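Local atomic coordinates of disulphide isomerase (Xylella fastidiosa, PDB entry 3FK8), a protein that probably acts as a thiol-disulphide isomerase built on the thioredoxin fold. Residues K49-Q54 against A58-H63; I69-F74 against D86-G91; Y106-G111 against Y125-K130. All coordinates share one frame; numbering follows the deposited sequence. Where two conformers were deposited one is given.

Interaction 1 (K49-Q54 against A58-H63); sequences KSLRNQ and ALIAKH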
# COMPACT_ATOMS: atom_id res chain seq x y z
N LYS A 49 8.15 0.32 -8.09
CA LYS A 49 9.42 0.83 -8.59
C LYS A 49 9.59 2.30 -8.21
O LYS A 49 10.67 2.73 -7.80
CB LYS A 49 9.48 0.61 -10.10
CG LYS A 49 10.73 1.13 -10.75
CD LYS A 49 10.68 0.98 -12.24
CE LYS A 49 12.08 1.27 -12.82
NZ LYS A 49 12.11 1.28 -14.32
N SER A 50 8.55 3.11 -8.38
CA SER A 50 8.63 4.50 -7.98
C SER A 50 8.84 4.71 -6.50
O SER A 50 9.65 5.56 -6.09
CB SER A 50 7.35 5.21 -8.43
OG SER A 50 7.48 6.61 -8.23
N LEU A 51 8.14 3.95 -5.67
CA LEU A 51 8.29 4.08 -4.23
C LEU A 51 9.66 3.68 -3.74
O LEU A 51 10.05 4.11 -2.67
CB LEU A 51 7.18 3.33 -3.47
CG LEU A 51 5.77 3.94 -3.66
CD1 LEU A 51 4.79 3.13 -2.85
CD2 LEU A 51 5.73 5.44 -3.30
N ARG A 52 10.38 2.91 -4.57
CA ARG A 52 11.74 2.45 -4.30
C ARG A 52 12.78 3.53 -4.52
O ARG A 52 13.91 3.41 -3.99
CB ARG A 52 12.10 1.24 -5.17
CG ARG A 52 11.54 -0.05 -4.63
CD ARG A 52 12.23 -1.27 -5.17
NE ARG A 52 11.78 -1.68 -6.49
CZ ARG A 52 12.39 -1.35 -7.63
NH1 ARG A 52 13.47 -0.57 -7.62
NH2 ARG A 52 11.92 -1.79 -8.79
N ASN A 53 12.44 4.59 -5.27
CA ASN A 53 13.47 5.59 -5.60
C ASN A 53 13.89 6.35 -4.33
O ASN A 53 13.26 6.23 -3.28
CB ASN A 53 13.10 6.46 -6.81
CG ASN A 53 12.10 7.58 -6.51
OD1 ASN A 53 11.93 7.98 -5.37
ND2 ASN A 53 11.48 8.11 -7.56
N GLN A 54 14.99 7.09 -4.38
CA GLN A 54 15.54 7.69 -3.20
C GLN A 54 14.60 8.73 -2.56
O GLN A 54 14.39 8.73 -1.35
CB GLN A 54 16.91 8.30 -3.53
CG GLN A 54 17.75 8.43 -2.33
CD GLN A 54 19.22 8.60 -2.62
OE1 GLN A 54 19.64 8.98 -3.70
NE2 GLN A 54 20.02 8.34 -1.60
N ALA A 58 12.48 7.98 1.05
CA ALA A 58 12.69 8.80 2.21
C ALA A 58 11.37 9.32 2.72
O ALA A 58 11.14 9.30 3.93
CB ALA A 58 13.62 10.00 1.88
N LEU A 59 10.49 9.77 1.81
CA LEU A 59 9.15 10.24 2.24
C LEU A 59 8.38 9.14 2.97
O LEU A 59 7.83 9.37 4.08
CB LEU A 59 8.38 10.64 1.02
CG LEU A 59 6.95 11.09 1.32
CD1 LEU A 59 6.87 12.45 1.99
CD2 LEU A 59 6.05 11.10 0.05
N ILE A 60 8.36 7.94 2.37
CA ILE A 60 7.53 6.85 2.92
C ILE A 60 8.13 6.37 4.25
O ILE A 60 7.40 6.17 5.27
CB ILE A 60 7.44 5.67 1.91
CG1 ILE A 60 6.71 6.10 0.60
CG2 ILE A 60 6.71 4.48 2.52
CD1 ILE A 60 5.30 6.68 0.79
N ALA A 61 9.45 6.20 4.29
CA ALA A 61 10.09 5.67 5.50
C ALA A 61 9.92 6.64 6.68
O ALA A 61 9.72 6.21 7.84
CB ALA A 61 11.57 5.32 5.26
N LYS A 62 10.00 7.94 6.41
CA LYS A 62 9.85 8.90 7.50
C LYS A 62 8.44 8.91 8.11
O LYS A 62 8.25 9.11 9.34
CB LYS A 62 10.21 10.28 6.99
CG LYS A 62 9.85 11.42 7.97
CD LYS A 62 10.59 12.69 7.60
CE LYS A 62 10.48 13.69 8.74
NZ LYS A 62 9.06 14.03 9.02
N HIS A 63 7.44 8.70 7.25
CA HIS A 63 6.06 8.94 7.66
C HIS A 63 5.20 7.74 7.93
O HIS A 63 4.19 7.90 8.63
CB HIS A 63 5.37 9.81 6.63
CG HIS A 63 5.88 11.19 6.63
ND1 HIS A 63 6.80 11.62 5.70
CD2 HIS A 63 5.68 12.22 7.48
CE1 HIS A 63 7.12 12.88 5.97
NE2 HIS A 63 6.44 13.26 7.02
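L51 and I60 meet across the junction of two consecutive helices, their side chains running at about a right angle to each other. The touch is made by one branch from each side: CD2 of L51 comes to 4.1 Å from CG1 of I60, an ordinary van der Waals distance. The CB of I60 points toward the other segment. The CB of L51 does not aim that way; the end of its side chain closes the distance. Its CG stands anti to the carbonyl carbon (chi1 -67°), and with CD1 fully extended at chi2 the CD2 methyl is the branch left to meet the isoleucine. I60 also holds CG1 anti to its carbonyl carbon, which puts that methylene, rather than CG2, against the leucine.

The arrangement is a sharp helix-to-helix turn within the thioredoxin fold: helix 42-51, which starts at what is probably the CxxC motif of the thioredoxin family (C41, C44), gives way within a short turn to helix 54-63. N53 is the N-cap of the second helix, its OD1 accepting from the backbone N of N56, while T57 OG1 bonds back to the carbonyl oxygens of L51 and N53.

On the outer side the link between the segments is a first-turn helix bond, from A58 N to Q54 O at 3.2 Å. A58 CB lies 3.6 Å from the same Q54 O, whereas the Q54 side chain leaves its backbone away from the other segment. Around the apolar pair, helix 121-132 adds I124 against L51, and S50 OG is hydrogen-bonded to D121 OD1.

Interaction 2 (I69-F74 against D86-G91); sequences IDVGNF and DPIQDG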
# COMPACT_ATOMS: atom_id res chain seq x y z
N ILE A 69 0.17 -6.19 0.58
CA ILE A 69 -0.76 -7.31 0.68
C ILE A 69 -1.06 -7.84 -0.73
O ILE A 69 -1.64 -7.12 -1.57
CB ILE A 69 -2.09 -6.89 1.38
CG1 ILE A 69 -1.73 -6.42 2.79
CG2 ILE A 69 -3.04 -8.02 1.41
CD1 ILE A 69 -2.58 -5.39 3.33
N ASP A 70 -0.63 -9.07 -1.00
CA ASP A 70 -0.93 -9.75 -2.25
C ASP A 70 -2.41 -10.11 -2.34
O ASP A 70 -2.93 -10.77 -1.47
CB ASP A 70 -0.10 -11.04 -2.30
CG ASP A 70 -0.36 -11.82 -3.57
OD1 ASP A 70 -0.59 -11.22 -4.62
OD2 ASP A 70 -0.28 -13.06 -3.50
N VAL A 71 -3.06 -9.70 -3.43
CA VAL A 71 -4.44 -10.11 -3.66
C VAL A 71 -4.54 -11.12 -4.78
O VAL A 71 -5.64 -11.54 -5.11
CB VAL A 71 -5.43 -8.95 -3.86
CG1 VAL A 71 -5.48 -8.07 -2.58
CG2 VAL A 71 -5.13 -8.13 -5.10
N GLY A 72 -3.41 -11.59 -5.30
CA GLY A 72 -3.44 -12.62 -6.35
C GLY A 72 -4.24 -12.16 -7.55
O GLY A 72 -4.28 -10.97 -7.88
N ASN A 73 -4.94 -13.12 -8.16
CA ASN A 73 -5.87 -12.78 -9.27
C ASN A 73 -7.22 -12.39 -8.70
O ASN A 73 -8.22 -13.04 -8.95
CB ASN A 73 -6.00 -13.95 -10.26
CG ASN A 73 -4.71 -14.19 -11.00
OD1 ASN A 73 -4.15 -15.28 -10.97
ND2 ASN A 73 -4.22 -13.15 -11.65
N PHE A 74 -7.22 -11.35 -7.87
CA PHE A 74 -8.41 -11.03 -7.09
C PHE A 74 -8.96 -12.28 -6.38
O PHE A 74 -10.18 -12.51 -6.37
CB PHE A 74 -9.49 -10.31 -7.92
CG PHE A 74 -9.01 -9.03 -8.50
CD1 PHE A 74 -8.99 -7.89 -7.69
CD2 PHE A 74 -8.60 -8.94 -9.83
CE1 PHE A 74 -8.54 -6.68 -8.20
CE2 PHE A 74 -8.16 -7.70 -10.32
CZ PHE A 74 -8.14 -6.59 -9.49
N ASP A 86 -12.71 -2.30 1.56
CA ASP A 86 -12.76 -2.71 0.14
C ASP A 86 -11.92 -1.87 -0.79
O ASP A 86 -12.41 -1.52 -1.85
CB ASP A 86 -14.20 -2.75 -0.36
CG ASP A 86 -15.03 -3.76 0.37
OD1 ASP A 86 -14.68 -4.96 0.33
OD2 ASP A 86 -16.07 -3.35 0.94
N PRO A 87 -10.66 -1.57 -0.45
CA PRO A 87 -9.88 -0.68 -1.29
C PRO A 87 -9.72 -1.20 -2.73
O PRO A 87 -9.56 -0.40 -3.64
CB PRO A 87 -8.50 -0.68 -0.58
CG PRO A 87 -8.49 -1.93 0.23
CD PRO A 87 -9.87 -2.04 0.71
N ILE A 88 -9.70 -2.52 -2.93
CA ILE A 88 -9.39 -3.07 -4.25
C ILE A 88 -10.58 -3.08 -5.18
O ILE A 88 -10.42 -3.35 -6.36
CB ILE A 88 -8.81 -4.50 -4.19
CG1 ILE A 88 -9.88 -5.54 -3.80
CG2 ILE A 88 -7.60 -4.49 -3.29
CD1 ILE A 88 -9.34 -6.95 -3.71
N GLN A 89 -11.78 -2.83 -4.67
CA GLN A 89 -12.94 -2.99 -5.56
C GLN A 89 -12.97 -1.94 -6.67
O GLN A 89 -13.58 -2.10 -7.70
CB GLN A 89 -14.24 -3.19 -4.75
CG GLN A 89 -14.27 -4.56 -3.97
CD GLN A 89 -15.60 -4.92 -3.29
OE1 GLN A 89 -16.53 -4.11 -3.19
NE2 GLN A 89 -15.67 -6.16 -2.77
N ASP A 90 -12.19 -0.91 -6.46
CA ASP A 90 -12.09 0.17 -7.29
C ASP A 90 -10.81 0.13 -8.18
O ASP A 90 -10.53 1.10 -8.88
CB ASP A 90 -12.22 1.41 -6.37
CG ASP A 90 -13.60 1.49 -5.68
OD1 ASP A 90 -14.63 1.50 -6.38
OD2 ASP A 90 -13.67 1.52 -4.43
N GLY A 91 -10.08 -1.01 -8.14
CA GLY A 91 -8.86 -1.30 -8.91
C GLY A 91 -7.62 -1.44 -8.02
O GLY A 91 -7.62 -0.95 -6.89
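A single methyl, CD1 of I88, carries the whole side-chain contact, touching both V71 and F74, and it meets the phenylalanine at the ring edge, near the ring plane. It lies 4.1 Å from F74 CD1 and 4.2 Å from V71 CG1, with no hydrogen bond between the segments. Both V71 and I88 point their CB atoms across the gap, and the two side chains run antiparallel alongside each other. In I88, CG1 sits between the backbone N and the carbonyl carbon (chi1 72°), and the extended chi2 of -179° then carries CD1 out to the two partners. The CB of F74 does not head for I88, but the end of the ring comes nearer to it.

The chain before F74 is shaped by local bonds. D70 OD1 accepts from G72 N at 2.9 Å, an Asx turn in which the donor comes from above the carboxylate plane, and D70 OD2 is in a salt bridge with R76. N73 is the centre of an inverse gamma turn.

V71 also lies near the CxxC residues, the probable redox motif of this thioredoxin-like fold, without touching them, and W40 NE1 donates a hydrogen bond to G72 O. Around the contact, F36 of strand 32-37 packs on V71 and I88, while L78 and S81 of helix 78-83 touch I88, so the link between the loop leaving edge strand 65-70 and the loop before strand 94-98 is backed by both helix and sheet.

Interaction 3 (Y106-G111 against Y125-K130); sequences YTTKGG and YDFFAK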
# COMPACT_ATOMS: atom_id res chain seq x y z
N TYR A 106 -7.97 6.77 5.53
CA TYR A 106 -8.19 7.04 4.12
C TYR A 106 -8.04 5.75 3.36
O TYR A 106 -7.20 4.93 3.71
CB TYR A 106 -7.18 8.08 3.62
CG TYR A 106 -7.17 8.30 2.11
CD1 TYR A 106 -8.28 8.85 1.42
CD2 TYR A 106 -6.07 7.93 1.36
CE1 TYR A 106 -8.26 9.05 0.02
CE2 TYR A 106 -6.06 8.12 -0.03
CZ TYR A 106 -7.12 8.65 -0.69
OH TYR A 106 -7.01 8.81 -2.06
N THR A 107 -8.86 5.57 2.34
CA THR A 107 -8.75 4.46 1.43
C THR A 107 -8.88 5.02 -0.01
O THR A 107 -9.64 5.97 -0.25
CB THR A 107 -9.87 3.42 1.76
OG1 THR A 107 -9.66 2.82 3.06
CG2 THR A 107 -9.91 2.35 0.75
N THR A 108 -8.22 4.41 -0.97
CA THR A 108 -8.45 4.80 -2.38
C THR A 108 -9.69 4.11 -2.85
O THR A 108 -9.68 2.93 -2.96
CB THR A 108 -7.27 4.48 -3.24
OG1 THR A 108 -6.87 3.12 -3.01
CG2 THR A 108 -6.10 5.40 -2.87
N LYS A 109 -10.78 4.85 -3.07
CA LYS A 109 -12.04 4.27 -3.48
C LYS A 109 -12.43 4.64 -4.91
O LYS A 109 -13.56 4.41 -5.30
CB LYS A 109 -13.14 4.68 -2.49
CG LYS A 109 -13.01 3.95 -1.18
CD LYS A 109 -12.90 2.44 -1.43
CE LYS A 109 -14.29 1.83 -1.57
NZ LYS A 109 -14.24 0.42 -2.05
N GLY A 110 -11.54 5.29 -5.68
CA GLY A 110 -11.85 5.73 -7.04
C GLY A 110 -10.76 5.36 -7.97
O GLY A 110 -10.60 5.99 -9.00
N GLY A 111 -9.99 4.31 -7.61
CA GLY A 111 -8.96 3.87 -8.52
C GLY A 111 -7.90 4.94 -8.71
O GLY A 111 -7.25 5.00 -9.75
N TYR A 125 4.98 10.89 -5.76
CA TYR A 125 5.41 11.63 -4.60
C TYR A 125 4.29 12.52 -4.07
O TYR A 125 4.00 12.50 -2.87
CB TYR A 125 6.66 12.46 -4.95
CG TYR A 125 7.12 13.29 -3.76
CD1 TYR A 125 8.00 12.75 -2.82
CD2 TYR A 125 6.61 14.58 -3.54
CE1 TYR A 125 8.42 13.51 -1.70
CE2 TYR A 125 7.00 15.33 -2.45
CZ TYR A 125 7.90 14.79 -1.52
OH TYR A 125 8.31 15.53 -0.43
N ASP A 126 3.65 13.28 -4.96
CA ASP A 126 2.65 14.26 -4.52
C ASP A 126 1.48 13.53 -3.84
O ASP A 126 0.88 14.03 -2.86
CB ASP A 126 2.14 15.10 -5.67
CG ASP A 126 3.15 16.12 -6.16
OD1 ASP A 126 4.15 16.37 -5.46
OD2 ASP A 126 2.91 16.63 -7.26
N PHE A 127 1.09 12.38 -4.39
CA PHE A 127 -0.03 11.62 -3.84
C PHE A 127 0.27 11.27 -2.37
O PHE A 127 -0.56 11.47 -1.46
CB PHE A 127 -0.26 10.35 -4.66
CG PHE A 127 -1.36 9.49 -4.11
CD1 PHE A 127 -2.66 9.68 -4.54
CD2 PHE A 127 -1.10 8.54 -3.13
CE1 PHE A 127 -3.71 8.92 -4.00
CE2 PHE A 127 -2.15 7.76 -2.57
CZ PHE A 127 -3.41 7.96 -3.01
N PHE A 128 1.43 10.70 -2.10
CA PHE A 128 1.76 10.29 -0.74
C PHE A 128 2.10 11.46 0.17
O PHE A 128 1.74 11.49 1.34
CB PHE A 128 2.86 9.20 -0.77
CG PHE A 128 2.36 7.89 -1.31
CD1 PHE A 128 1.61 7.04 -0.47
CD2 PHE A 128 2.49 7.55 -2.64
CE1 PHE A 128 1.09 5.85 -0.95
CE2 PHE A 128 1.93 6.39 -3.13
CZ PHE A 128 1.23 5.54 -2.29
N ALA A 129 2.70 12.50 -0.40
CA ALA A 129 3.02 13.72 0.36
C ALA A 129 1.74 14.38 0.88
O ALA A 129 1.73 14.87 2.02
CB ALA A 129 3.83 14.70 -0.49
N LYS A 130 0.67 14.42 0.07
CA LYS A 130 -0.60 15.00 0.51
C LYS A 130 -1.10 14.33 1.78
O LYS A 130 -1.65 15.00 2.66
CB LYS A 130 -1.65 14.92 -0.59
CG LYS A 130 -2.90 15.74 -0.33
CD LYS A 130 -3.16 16.66 -1.49
CE LYS A 130 -3.48 15.86 -2.74
NZ LYS A 130 -2.35 15.01 -3.21
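F127 brings CZ, the end of its ring, up against T108 CG2 and the OH and CE2 of Y106, which sit side by side, and the close packing is gathered at that end of the ring, CZ with CE1 beside it. T108 CG2 is the closest partner, 3.7 Å from F127 CZ and lying at the edge of the phenylalanine ring, near its plane. On the tyrosine, CE2 is 4.0 Å from F127 CZ, which reaches the Y106 ring at its edge, in plane. Y106 OH lies 3.8 Å from the same CZ, set obliquely to the phenylalanine ring. This is van der Waals contact; no hydrogen bond joins the segments. The ring gets there because F127 CG is anti to its backbone N (chi1 178°), extending the side chain from the helix to the strand.

T108 is buried, and its CB points at the helix. OG1 occupies the position between the backbone N and the carbonyl carbon (chi1 49°), which leaves CG2 for the ring and OG1 for V95 N, its hydrogen-bond partner on the neighbouring strand. The other side is looser: Y106 and F127 remain partly exposed. E112 touches the side chains of both Y106 and F127, and L113 touches F127.

The contact lays helix 121-132 against strand 104-107, an outer strand of the sheet, as expected for the C-terminal helix of a thioredoxin fold. Strand 94-98 runs antiparallel beside it, with Y106 bonded to V97. On the next residue of the helix, F128 packs on L59 and I60 of helix 54-63 and on L47 and L51 of helix 42-51.

In the fold
From the N terminus, interaction 1 comes first and closes the short turn between helices 42-51 and 54-63. Strand 65-70 follows, and interaction 2 closes the excursion through helix 78-83 to the loop before strand 94-98. Interaction 3 then closes the connection from strand 104-107 to helix 121-132. The three lie in series, neither nesting nor crossing. Interactions 1 and 2 sit on opposite sides of the chain's centre and do not touch. Interaction 3 meets both: L59 and I60 pack against segment 125-130, while K109 NZ forms a salt bridge with D90 OD2 and P87 packs on T107. Interactions 2 and 3 reach opposite edge strands of one sheet.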